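Local coordinates for SspB protein (Streptomyces clavuligerus, PDB 6JUF) that probably acts as a metal-dependent DNA nuclease within the Ssp anti-phage defence system, which senses phosphorothioated DNA, at residues 7-12 / 118-123; 15-20 / 129-134; 112-117 / 133-138. One frame throughout, in Å; residues are numbered along the deposited sequence.

Contact 1: 7-12 / 118-123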
# COMPACT_ATOMS: atom_id res chain seq x y z
N ALA B 7 5.14 31.07 5.55
CA ALA B 7 4.83 31.70 4.27
C ALA B 7 5.92 31.50 3.23
O ALA B 7 5.64 31.37 2.04
CB ALA B 7 4.59 33.19 4.50
N GLU B 8 7.17 31.54 3.64
CA GLU B 8 8.25 31.41 2.69
C GLU B 8 8.33 29.99 2.13
O GLU B 8 8.70 29.79 0.97
CB GLU B 8 9.54 31.84 3.32
CG GLU B 8 9.52 33.31 3.71
CD GLU B 8 10.85 33.76 4.24
OE1 GLU B 8 10.87 34.33 5.35
OE2 GLU B 8 11.88 33.53 3.54
N ALA B 9 7.95 29.04 2.96
CA ALA B 9 8.05 27.63 2.62
C ALA B 9 6.83 27.16 1.83
O ALA B 9 6.94 26.27 0.96
CB ALA B 9 8.21 26.77 3.87
N ALA B 10 5.67 27.70 2.18
CA ALA B 10 4.42 27.07 1.73
C ALA B 10 3.33 28.01 1.23
O ALA B 10 3.20 29.13 1.69
CB ALA B 10 3.88 26.21 2.88
N HIS B 11 2.52 27.50 0.30
CA HIS B 11 1.30 28.20 -0.10
C HIS B 11 0.25 28.06 0.98
O HIS B 11 0.27 27.09 1.79
CB HIS B 11 0.74 27.49 -1.33
CG HIS B 11 1.60 27.59 -2.55
ND1 HIS B 11 1.94 28.77 -3.12
CD2 HIS B 11 2.21 26.60 -3.29
CE1 HIS B 11 2.70 28.52 -4.21
NE2 HIS B 11 2.86 27.20 -4.32
N SER B 12 -0.71 28.97 0.99
CA SER B 12 -1.82 28.93 1.95
C SER B 12 -2.88 27.94 1.43
O SER B 12 -3.81 28.27 0.71
CB SER B 12 -2.43 30.34 2.12
OG SER B 12 -3.44 30.23 3.08
N LEU B 118 6.91 17.76 1.22
CA LEU B 118 7.46 18.79 2.14
C LEU B 118 8.28 19.83 1.38
O LEU B 118 8.57 20.92 1.86
CB LEU B 118 8.29 18.12 3.24
CG LEU B 118 7.56 17.26 4.25
CD1 LEU B 118 8.58 16.54 5.11
CD2 LEU B 118 6.58 18.10 5.10
N SER B 119 8.66 19.47 0.15
CA SER B 119 9.66 20.25 -0.61
C SER B 119 9.24 21.68 -0.92
O SER B 119 8.09 21.92 -1.24
CB SER B 119 9.98 19.53 -1.94
OG SER B 119 11.00 20.18 -2.65
N SER B 120 10.20 22.60 -0.84
CA SER B 120 9.95 23.99 -1.19
C SER B 120 11.26 24.55 -1.75
O SER B 120 12.35 24.29 -1.22
CB SER B 120 9.54 24.76 0.06
OG SER B 120 9.31 26.10 -0.25
N ARG B 121 11.13 25.24 -2.86
CA ARG B 121 12.27 25.99 -3.44
C ARG B 121 11.69 27.18 -4.17
O ARG B 121 10.47 27.23 -4.41
CB ARG B 121 13.09 25.08 -4.37
CG ARG B 121 12.89 25.46 -5.83
CD ARG B 121 12.44 24.33 -6.75
NE ARG B 121 12.76 23.00 -6.24
CZ ARG B 121 13.96 22.47 -6.26
NH1 ARG B 121 14.98 23.16 -6.80
NH2 ARG B 121 14.18 21.25 -5.74
N PRO B 122 12.54 28.15 -4.58
CA PRO B 122 11.99 29.30 -5.28
C PRO B 122 11.31 28.85 -6.56
O PRO B 122 11.87 28.09 -7.36
CB PRO B 122 13.23 30.18 -5.57
CG PRO B 122 14.23 29.76 -4.52
CD PRO B 122 13.98 28.32 -4.24
N GLY B 123 10.08 29.29 -6.71
CA GLY B 123 9.27 28.92 -7.87
C GLY B 123 8.44 27.65 -7.67
O GLY B 123 7.54 27.37 -8.47
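Ser120 OG donates a hydrogen bond to Ala9 O at 2.7 Å, the one polar bond that joins residues 7-12 to residues 118-123. The donor sits at 116° to the C=O bond and is tilted 25° from the carbonyl plane, a bent approach from beside the oxygen rather than from beyond it. Ser120 OG stands opposite the backbone N (chi1 179°), on a CB that itself points at the N-terminal segment, and this torsion carries the hydroxyl to the acceptor.

Packing adds little. Ser120 CB lies 3.1 Å from the same Ala9 O, while Ala9 CB and Ser120 OG are 4.3 Å apart, and the nearest CA pair, Ala9 CA and Ser120 CA, is 5.6 Å apart. Ala9 is the last residue of helix 5-9, and Ala10 already has extended backbone angles. Outside the pair, Ala9 is hydrogen-bonded to Ser126 through the backbone, and the Ala9 side chain rests on Tyr132 of helix 129-137.

Both residues are buried, so the hydroxyl gives a buried carbonyl at the end of a helix a hydrogen-bond donor and ties the N-terminal helix to the loop between helices 107-118 and 129-137 by direction-dependent bonding more than by hydrophobic area.

Contact 2: 15-20 / 129-134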
# COMPACT_ATOMS: atom_id res chain seq x y z
N ALA B 15 -6.73 21.83 4.21
CA ALA B 15 -7.90 20.92 4.23
C ALA B 15 -8.50 20.69 2.85
O ALA B 15 -9.63 20.26 2.76
CB ALA B 15 -8.96 21.42 5.22
N ARG B 16 -7.78 20.98 1.77
CA ARG B 16 -8.38 20.75 0.42
C ARG B 16 -8.46 19.25 0.10
O ARG B 16 -9.16 18.85 -0.86
CB ARG B 16 -7.50 21.42 -0.65
CG ARG B 16 -7.26 22.90 -0.42
CD ARG B 16 -8.19 23.77 -1.19
NE ARG B 16 -7.86 25.20 -1.02
CZ ARG B 16 -7.78 26.06 -2.04
NH1 ARG B 16 -8.00 25.65 -3.32
NH2 ARG B 16 -7.49 27.34 -1.83
N HIS B 17 -7.80 18.38 0.89
CA HIS B 17 -7.93 16.93 0.76
C HIS B 17 -9.19 16.43 1.43
O HIS B 17 -9.53 15.24 1.33
CB HIS B 17 -6.73 16.26 1.46
CG HIS B 17 -6.37 16.94 2.77
ND1 HIS B 17 -7.14 16.78 3.89
CD2 HIS B 17 -5.35 17.83 3.11
CE1 HIS B 17 -6.58 17.54 4.91
NE2 HIS B 17 -5.50 18.16 4.40
N GLU B 18 -9.89 17.32 2.13
CA GLU B 18 -11.14 16.98 2.88
C GLU B 18 -10.99 15.79 3.79
O GLU B 18 -11.93 15.00 3.99
CB GLU B 18 -12.36 16.80 1.90
CG GLU B 18 -12.62 18.11 1.17
CD GLU B 18 -13.67 18.02 0.09
OE1 GLU B 18 -14.79 17.74 0.52
OE2 GLU B 18 -13.43 18.33 -1.10
N THR B 19 -9.82 15.70 4.41
CA THR B 19 -9.41 14.61 5.34
C THR B 19 -9.14 13.28 4.67
O THR B 19 -8.90 12.29 5.38
CB THR B 19 -10.33 14.37 6.60
OG1 THR B 19 -11.52 13.63 6.29
CG2 THR B 19 -10.72 15.71 7.29
N PHE B 20 -9.18 13.20 3.34
CA PHE B 20 -8.70 11.98 2.66
C PHE B 20 -7.16 11.97 2.58
O PHE B 20 -6.59 12.88 2.01
CB PHE B 20 -9.20 12.00 1.21
CG PHE B 20 -10.70 11.73 1.08
CD1 PHE B 20 -11.25 10.52 1.50
CD2 PHE B 20 -11.54 12.71 0.55
CE1 PHE B 20 -12.62 10.24 1.35
CE2 PHE B 20 -12.91 12.44 0.37
CZ PHE B 20 -13.43 11.22 0.80
N PRO B 129 1.16 23.27 4.05
CA PRO B 129 1.76 24.03 5.18
C PRO B 129 1.67 23.32 6.52
O PRO B 129 2.57 23.44 7.35
CB PRO B 129 0.99 25.37 5.16
CG PRO B 129 -0.24 25.11 4.25
CD PRO B 129 0.26 24.11 3.21
N SER B 130 0.56 22.64 6.77
CA SER B 130 0.37 21.95 8.07
C SER B 130 1.41 20.88 8.27
O SER B 130 1.95 20.70 9.39
CB SER B 130 -1.05 21.41 8.26
OG SER B 130 -1.94 22.49 8.45
N TRP B 131 1.69 20.15 7.19
CA TRP B 131 2.78 19.15 7.24
C TRP B 131 4.13 19.78 7.47
O TRP B 131 4.95 19.26 8.25
CB TRP B 131 2.85 18.39 5.90
CG TRP B 131 1.86 17.23 5.79
CD1 TRP B 131 2.19 15.90 5.74
CD2 TRP B 131 0.39 17.28 5.61
NE1 TRP B 131 1.07 15.10 5.54
CE2 TRP B 131 -0.06 15.90 5.49
CE3 TRP B 131 -0.57 18.32 5.52
CZ2 TRP B 131 -1.41 15.58 5.31
CZ3 TRP B 131 -1.91 17.99 5.38
CH2 TRP B 131 -2.34 16.66 5.29
N TYR B 132 4.39 20.87 6.76
CA TYR B 132 5.64 21.63 6.95
C TYR B 132 5.81 22.09 8.42
O TYR B 132 6.85 21.89 9.02
CB TYR B 132 5.76 22.81 5.95
CG TYR B 132 7.15 23.39 6.03
CD1 TYR B 132 7.47 24.40 6.96
CD2 TYR B 132 8.15 22.97 5.14
CE1 TYR B 132 8.76 24.92 7.02
CE2 TYR B 132 9.45 23.47 5.22
CZ TYR B 132 9.74 24.42 6.17
OH TYR B 132 11.00 24.92 6.23
N VAL B 133 4.77 22.65 9.04
CA VAL B 133 4.87 23.02 10.48
C VAL B 133 5.16 21.76 11.30
O VAL B 133 6.05 21.76 12.15
CB VAL B 133 3.55 23.67 10.99
CG1 VAL B 133 3.69 23.94 12.52
CG2 VAL B 133 3.31 24.99 10.26
N ALA B 134 4.38 20.68 11.08
CA ALA B 134 4.46 19.47 11.93
C ALA B 134 5.87 18.89 11.91
O ALA B 134 6.42 18.54 12.93
CB ALA B 134 3.43 18.38 11.53
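His17 NE2, 3.6 Å from Trp131 CH2, is hydrogen-bonded to Asp172 OD1, an oxygen that also takes the backbone N of Ala15; the other carboxylate oxygen of Asp172 binds Ser130 OG, so this one side chain of helix 166-180 reaches both segments. At the other side of the imidazole, His17 ND1 accepts from Thr19 N over 2.9 Å with an N-H...N angle of 142°, the donor lying close to the ring plane. Bonds at both nitrogens fix the rotation of the ring. Its chi1 of 41° sets CG between the backbone N and the carbonyl carbon, which turns the imidazole toward helix 129-137, and Ala15 CA packs 3.6 Å above one face, toward the rim.

The local scaffold is a pair of overlapping turns, type I from Ala15 to Glu18 and type I' from His17 to Phe20, closed by Glu18 N to Ala15 O (3.0 Å) and Phe20 N to His17 O (2.9 Å). Glu18, shared by both turns, is a magnesium ligand in a structure of this protein, though no metal is bound to this chain here. Thr19 OG1 donates to the backbone Glu18 O at 2.7 Å.

Trp131 reaches out from helix 129-137 and presents the edge of its six-membered ring, CH2 and CZ3, to His17 NE2. The planes stand at 76° with centroids 5.5 Å apart, an oblique meeting. Trp131 also rests on Ile176 and Met179 of helix 166-180.

Contact 3: 112-117 / 133-138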
# COMPACT_ATOMS: atom_id res chain seq x y z
N LEU B 112 10.64 9.14 -0.83
CA LEU B 112 10.82 10.15 -1.88
C LEU B 112 9.62 11.07 -2.00
O LEU B 112 9.72 12.29 -2.05
CB LEU B 112 11.11 9.47 -3.24
CG LEU B 112 11.39 10.38 -4.42
CD1 LEU B 112 12.61 11.27 -4.17
CD2 LEU B 112 11.56 9.49 -5.63
N LEU B 113 8.45 10.42 -2.08
CA LEU B 113 7.19 11.17 -2.18
C LEU B 113 6.97 12.08 -0.98
O LEU B 113 6.54 13.21 -1.11
CB LEU B 113 5.99 10.23 -2.41
CG LEU B 113 5.90 9.73 -3.89
CD1 LEU B 113 4.98 8.50 -3.91
CD2 LEU B 113 5.41 10.82 -4.83
N HIS B 114 7.32 11.56 0.23
CA HIS B 114 7.23 12.34 1.46
C HIS B 114 8.13 13.57 1.38
O HIS B 114 7.71 14.70 1.68
CB HIS B 114 7.58 11.43 2.66
CG HIS B 114 7.66 12.17 3.94
ND1 HIS B 114 8.84 12.40 4.62
CD2 HIS B 114 6.65 12.75 4.68
CE1 HIS B 114 8.54 13.10 5.76
NE2 HIS B 114 7.22 13.33 5.76
N TRP B 115 9.35 13.37 0.87
CA TRP B 115 10.27 14.48 0.65
C TRP B 115 9.65 15.51 -0.32
O TRP B 115 9.67 16.73 -0.07
CB TRP B 115 11.59 13.92 0.10
CG TRP B 115 12.60 15.03 -0.20
CD1 TRP B 115 12.99 15.51 -1.46
CD2 TRP B 115 13.31 15.87 0.79
NE1 TRP B 115 13.89 16.52 -1.34
CE2 TRP B 115 14.16 16.78 0.01
CE3 TRP B 115 13.39 15.90 2.19
CZ2 TRP B 115 14.95 17.75 0.61
CZ3 TRP B 115 14.20 16.88 2.77
CH2 TRP B 115 14.95 17.79 1.97
N TRP B 116 9.01 15.00 -1.40
CA TRP B 116 8.41 15.93 -2.37
C TRP B 116 7.25 16.69 -1.83
O TRP B 116 7.08 17.87 -2.12
CB TRP B 116 8.00 15.22 -3.64
CG TRP B 116 9.20 14.78 -4.47
CD1 TRP B 116 10.56 15.14 -4.31
CD2 TRP B 116 9.17 13.89 -5.64
NE1 TRP B 116 11.34 14.53 -5.27
CE2 TRP B 116 10.58 13.75 -6.09
CE3 TRP B 116 8.18 13.18 -6.31
CZ2 TRP B 116 10.92 12.95 -7.21
CZ3 TRP B 116 8.53 12.41 -7.42
CH2 TRP B 116 9.88 12.26 -7.85
N LEU B 117 6.50 16.05 -0.91
CA LEU B 117 5.33 16.71 -0.31
C LEU B 117 5.80 17.94 0.54
O LEU B 117 5.18 18.98 0.53
CB LEU B 117 4.55 15.73 0.59
CG LEU B 117 3.33 16.30 1.33
CD1 LEU B 117 2.25 16.90 0.35
CD2 LEU B 117 2.69 15.24 2.20
N VAL B 133 4.77 22.65 9.04
CA VAL B 133 4.87 23.02 10.48
C VAL B 133 5.16 21.76 11.30
O VAL B 133 6.05 21.76 12.15
CB VAL B 133 3.55 23.67 10.99
CG1 VAL B 133 3.69 23.94 12.52
CG2 VAL B 133 3.31 24.99 10.26
N ALA B 134 4.38 20.68 11.08
CA ALA B 134 4.46 19.47 11.93
C ALA B 134 5.87 18.89 11.91
O ALA B 134 6.42 18.54 12.93
CB ALA B 134 3.43 18.38 11.53
N PHE B 135 6.44 18.78 10.72
CA PHE B 135 7.80 18.21 10.61
C PHE B 135 8.90 19.20 10.91
O PHE B 135 9.93 18.77 11.54
CB PHE B 135 8.02 17.56 9.24
CG PHE B 135 7.32 16.22 9.12
CD1 PHE B 135 8.02 15.06 9.38
CD2 PHE B 135 5.97 16.14 8.79
CE1 PHE B 135 7.40 13.80 9.30
CE2 PHE B 135 5.35 14.89 8.68
CZ PHE B 135 6.03 13.73 8.99
N HIS B 136 8.78 20.45 10.47
CA HIS B 136 9.95 21.36 10.45
C HIS B 136 9.92 22.51 11.43
O HIS B 136 10.97 23.06 11.75
CB HIS B 136 10.11 21.90 9.03
CG HIS B 136 10.53 20.83 8.04
ND1 HIS B 136 11.67 20.13 8.19
CD2 HIS B 136 9.96 20.40 6.86
CE1 HIS B 136 11.82 19.24 7.19
NE2 HIS B 136 10.77 19.40 6.35
N LEU B 137 8.73 22.91 11.90
CA LEU B 137 8.62 24.15 12.75
C LEU B 137 8.13 23.93 14.18
O LEU B 137 8.43 24.72 15.06
CB LEU B 137 7.74 25.22 12.07
CG LEU B 137 8.27 25.73 10.71
CD1 LEU B 137 7.33 26.74 10.07
CD2 LEU B 137 9.60 26.39 10.83
N ALA B 138 7.46 22.82 14.42
CA ALA B 138 6.93 22.56 15.77
C ALA B 138 8.05 22.37 16.76
O ALA B 138 9.06 21.74 16.42
CB ALA B 138 6.00 21.32 15.79
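Phe135 and His114 meet as an edge-to-face aromatic pair between helices 129-137 and 107-118, and Phe135 provides the face. Its CB points at the other helix and lies 4.2 Å above the ring plane of its neighbour His136, near the rim. A chi1 of -76° puts CG anti to the carbonyl carbon and beside the backbone N; there CG touches Leu118 CD1 at 4.2 Å. Farther out, CD1 only skirts the imidazole of His114, whereas CE1, CZ and CE2, the outer half of the ring, take the main contact. The edge of the imidazole remote from His114 CB comes down over these atoms, off the ring centre. The ring centroids are 4.8 Å apart and the planes are inclined at 62°, so the encounter is short of perpendicular.

His114 extends from the opposite direction, its CG trans to the backbone N (chi1 174°), a torsion that projects the ring across the gap. That reach is needed: the nearest CA pair, His114 CA and Phe135 CA, is 10.9 Å apart. Tyr180 meets both rings, edge-to-face in the case of Phe135, and Phe221 lies against Phe135 as well.

Phe135 sits within a wider pi-type turn, 133-137, where Val133 O accepts both Leu137 N and Ala138 N, each at 2.9 Å. Phe135 O instead receives Arg266 NH1 and Arg269 NH2. Both residues of the pair are buried, and with Tyr180 and Phe221 they form part of an aromatic cluster in the helical core, bridging two successive helices of the DUF4007 fold.

Overall arrangement
The three contacts crowd round helix 129-137: contacts 2 and 3 both use it and share Val133 and Ala134, while contact 1 packs against it through Ala9, Ala10 and Leu118. Centres lie about 14 Å apart for contacts 1 and 2, and about 11 Å for the other two pairs. Along the chain the order is 7-12, 15-20, 112-117, 118-123, then 129-134 running into 133-138, so contact 1 alternates with each of the others, and contacts 2 and 3 end on one helix. Helix 129-137 is thus a common element by which the N-terminal region, with the turns bearing the magnesium ligand Glu18, meets the buried helical core.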